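Local coordinates for protein transcriptional regulator, GntR family (Thermotoga maritima, PDB 3SXM) that probably regulates transcription by binding DNA, this chain being its FCD domain, a helical domain with a metal site that is empty here, at residues L62-I67 with S77-I82. The protein carries 3 engineered substitutions. Sequence-based numbering, arbitrary orientation.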
loop_
_atom_site.group_PDB
_atom_site.type_symbol
_atom_site.label_atom_id
_atom_site.label_comp_id
_atom_site.label_asym_id
_atom_site.label_seq_id
_atom_site.Cartn_x
_atom_site.Cartn_y
_atom_site.Cartn_z
ATOM N N LEU A 62 8.843 15.388 -3.610
ATOM C CA LEU A 62 7.407 15.475 -3.333
ATOM C C LEU A 62 6.883 14.085 -2.999
ATOM O O LEU A 62 6.154 13.926 -2.022
ATOM C CB LEU A 62 6.676 16.074 -4.549
ATOM C CG LEU A 62 5.177 16.226 -4.352
ATOM C CD1 LEU A 62 4.830 17.125 -3.180
ATOM C CD2 LEU A 62 4.547 16.730 -5.600
ATOM N N HIS A 63 7.206 13.103 -3.830
ATOM C CA HIS A 63 6.640 11.760 -3.641
ATOM C C HIS A 63 7.239 11.105 -2.405
ATOM O O HIS A 63 6.484 10.446 -1.646
ATOM C CB HIS A 63 6.787 10.934 -4.905
ATOM C CG HIS A 63 5.972 11.479 -6.028
ATOM N ND1 HIS A 63 4.654 11.139 -6.258
ATOM C CD2 HIS A 63 6.280 12.422 -6.961
ATOM C CE1 HIS A 63 4.184 11.844 -7.272
ATOM N NE2 HIS A 63 5.166 12.615 -7.709
ATOM N N LYS A 64 8.513 11.295 -2.133
ATOM C CA LYS A 64 9.112 10.809 -0.864
ATOM C C LYS A 64 8.512 11.511 0.340
ATOM O O LYS A 64 8.441 10.856 1.395
ATOM C CB LYS A 64 10.626 10.920 -0.864
ATOM C CG LYS A 64 11.232 9.863 -1.736
ATOM C CD LYS A 64 12.725 9.882 -1.706
ATOM C CE LYS A 64 13.303 8.577 -2.274
ATOM N NZ LYS A 64 14.787 8.678 -2.313
ATOM N N LEU A 65 8.089 12.779 0.237
ATOM C CA LEU A 65 7.487 13.500 1.376
ATOM C C LEU A 65 6.206 12.805 1.777
ATOM O O LEU A 65 5.912 12.651 2.995
ATOM C CB LEU A 65 7.167 14.987 0.995
ATOM C CG LEU A 65 6.263 15.751 1.980
ATOM C CD1 LEU A 65 6.878 15.887 3.284
ATOM C CD2 LEU A 65 5.913 17.098 1.395
ATOM N N PHE A 66 5.421 12.367 0.823
ATOM C CA PHE A 66 4.102 11.757 1.142
ATOM C C PHE A 66 4.388 10.539 2.018
ATOM O O PHE A 66 3.724 10.304 3.035
ATOM C CB PHE A 66 3.357 11.331 -0.112
ATOM C CG PHE A 66 2.965 12.476 -1.040
ATOM C CD1 PHE A 66 2.824 13.770 -0.596
ATOM C CD2 PHE A 66 2.781 12.216 -2.388
ATOM C CE1 PHE A 66 2.477 14.821 -1.475
ATOM C CE2 PHE A 66 2.415 13.272 -3.243
ATOM C CZ PHE A 66 2.268 14.520 -2.767
ATOM N N ILE A 67 5.368 9.771 1.606
ATOM C CA ILE A 67 5.725 8.505 2.307
ATOM C C ILE A 67 6.289 8.829 3.694
ATOM O O ILE A 67 5.892 8.210 4.728
ATOM C CB ILE A 67 6.724 7.722 1.487
ATOM C CG1 ILE A 67 6.117 7.300 0.146
ATOM C CG2 ILE A 67 7.310 6.523 2.262
ATOM C CD1 ILE A 67 5.041 6.223 0.205
ATOM N N SER A 77 11.084 2.448 4.532
ATOM C CA SER A 77 12.158 1.577 4.099
ATOM C C SER A 77 11.756 0.795 2.855
ATOM O O SER A 77 12.614 0.576 1.968
ATOM C CB SER A 77 12.584 0.630 5.250
ATOM O OG SER A 77 11.698 -0.430 5.451
ATOM N N LEU A 78 10.494 0.414 2.709
ATOM C CA LEU A 78 10.055 -0.325 1.516
ATOM C C LEU A 78 10.086 0.603 0.323
ATOM O O LEU A 78 10.493 0.196 -0.778
ATOM C CB LEU A 78 8.638 -0.902 1.724
ATOM C CG LEU A 78 8.554 -2.001 2.785
ATOM C CD1 LEU A 78 7.114 -2.331 2.982
ATOM C CD2 LEU A 78 9.299 -3.238 2.359
ATOM N N TYR A 79 9.727 1.857 0.528
ATOM C CA TYR A 79 9.723 2.824 -0.601
ATOM C C TYR A 79 11.171 3.079 -1.011
ATOM O O TYR A 79 11.498 3.163 -2.234
ATOM C CB TYR A 79 9.040 4.117 -0.221
ATOM C CG TYR A 79 8.659 4.997 -1.389
ATOM C CD1 TYR A 79 7.536 4.735 -2.133
ATOM C CD2 TYR A 79 9.418 6.094 -1.686
ATOM C CE1 TYR A 79 7.149 5.588 -3.195
ATOM C CE2 TYR A 79 9.056 6.935 -2.764
ATOM C CZ TYR A 79 7.956 6.657 -3.481
ATOM O OH TYR A 79 7.629 7.503 -4.530
ATOM N N GLU A 80 12.079 3.192 -0.038
ATOM C CA GLU A 80 13.493 3.359 -0.347
ATOM C C GLU A 80 14.011 2.171 -1.137
ATOM O O GLU A 80 14.819 2.310 -2.095
ATOM C CB GLU A 80 14.239 3.485 0.955
ATOM C CG GLU A 80 14.218 4.844 1.522
ATOM C CD GLU A 80 15.409 5.661 1.072
ATOM O OE1 GLU A 80 15.603 5.778 -0.149
ATOM O OE2 GLU A 80 16.164 6.162 1.935
ATOM N N LYS A 81 13.584 0.964 -0.747
ATOM C CA LYS A 81 14.026 -0.233 -1.445
ATOM C C LYS A 81 13.651 -0.259 -2.917
ATOM O O LYS A 81 14.467 -0.748 -3.738
ATOM C CB LYS A 81 13.450 -1.489 -0.761
ATOM C CG LYS A 81 13.831 -2.810 -1.418
ATOM C CD LYS A 81 15.266 -3.210 -1.115
ATOM C CE LYS A 81 15.608 -4.582 -1.713
ATOM N NZ LYS A 81 15.217 -5.691 -0.794
ATOM N N ILE A 82 12.471 0.264 -3.225
ATOM C CA ILE A 82 11.970 0.275 -4.587
ATOM C C ILE A 82 12.343 1.541 -5.340
ATOM O O ILE A 82 12.000 1.664 -6.497
ATOM C CB ILE A 82 10.498 -0.011 -4.715
ATOM C CG1 ILE A 82 9.642 1.090 -4.090
ATOM C CG2 ILE A 82 10.203 -1.410 -4.153
ATOM C CD1 ILE A 82 8.122 0.953 -4.362
HETATM O O HOH W 1 16.685 6.752 -2.360
#
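Tyr79 of helix 73-90 lies against His63, Lys64 and Ile67 of helix 51-68, where two consecutive, roughly antiparallel helices of the all-helical FCD domain pack together. Their short segments run at 153°, with axes 10.7 Å apart at closest approach. CG of Tyr79 is anti to the backbone N (chi1 -164°), which starts the side chain across the interface. Ile67 sits over one ring face, its CG1 3.7 Å from the centroid of the Tyr79 ring and 10° off the normal, a CH-pi contact. Lys64 meets the ring at its edge, with CG 3.8 Å from CE2 of Tyr79. The Tyr79 hydroxyl comes within 3.6 Å of CB of His63. In another structure of this protein His63 binds zinc together with Asp59, His103 and His125. In this metal-free model Glu19 of helix 5-25 hydrogen-bonds both His63 ND1 and Tyr79 OH, so one carboxylate joins the zinc-site histidine to the tyrosine. On the more exposed side, the extended Lys64 chain brings NZ to 3.7 Å from OE1 of Glu80, a long salt bridge. A water closes the gap, accepting from Lys64 NZ at 2.7 Å and donating to Glu80 OE1 at 2.6 Å. Lys64 NZ also forms a salt bridge with Glu60.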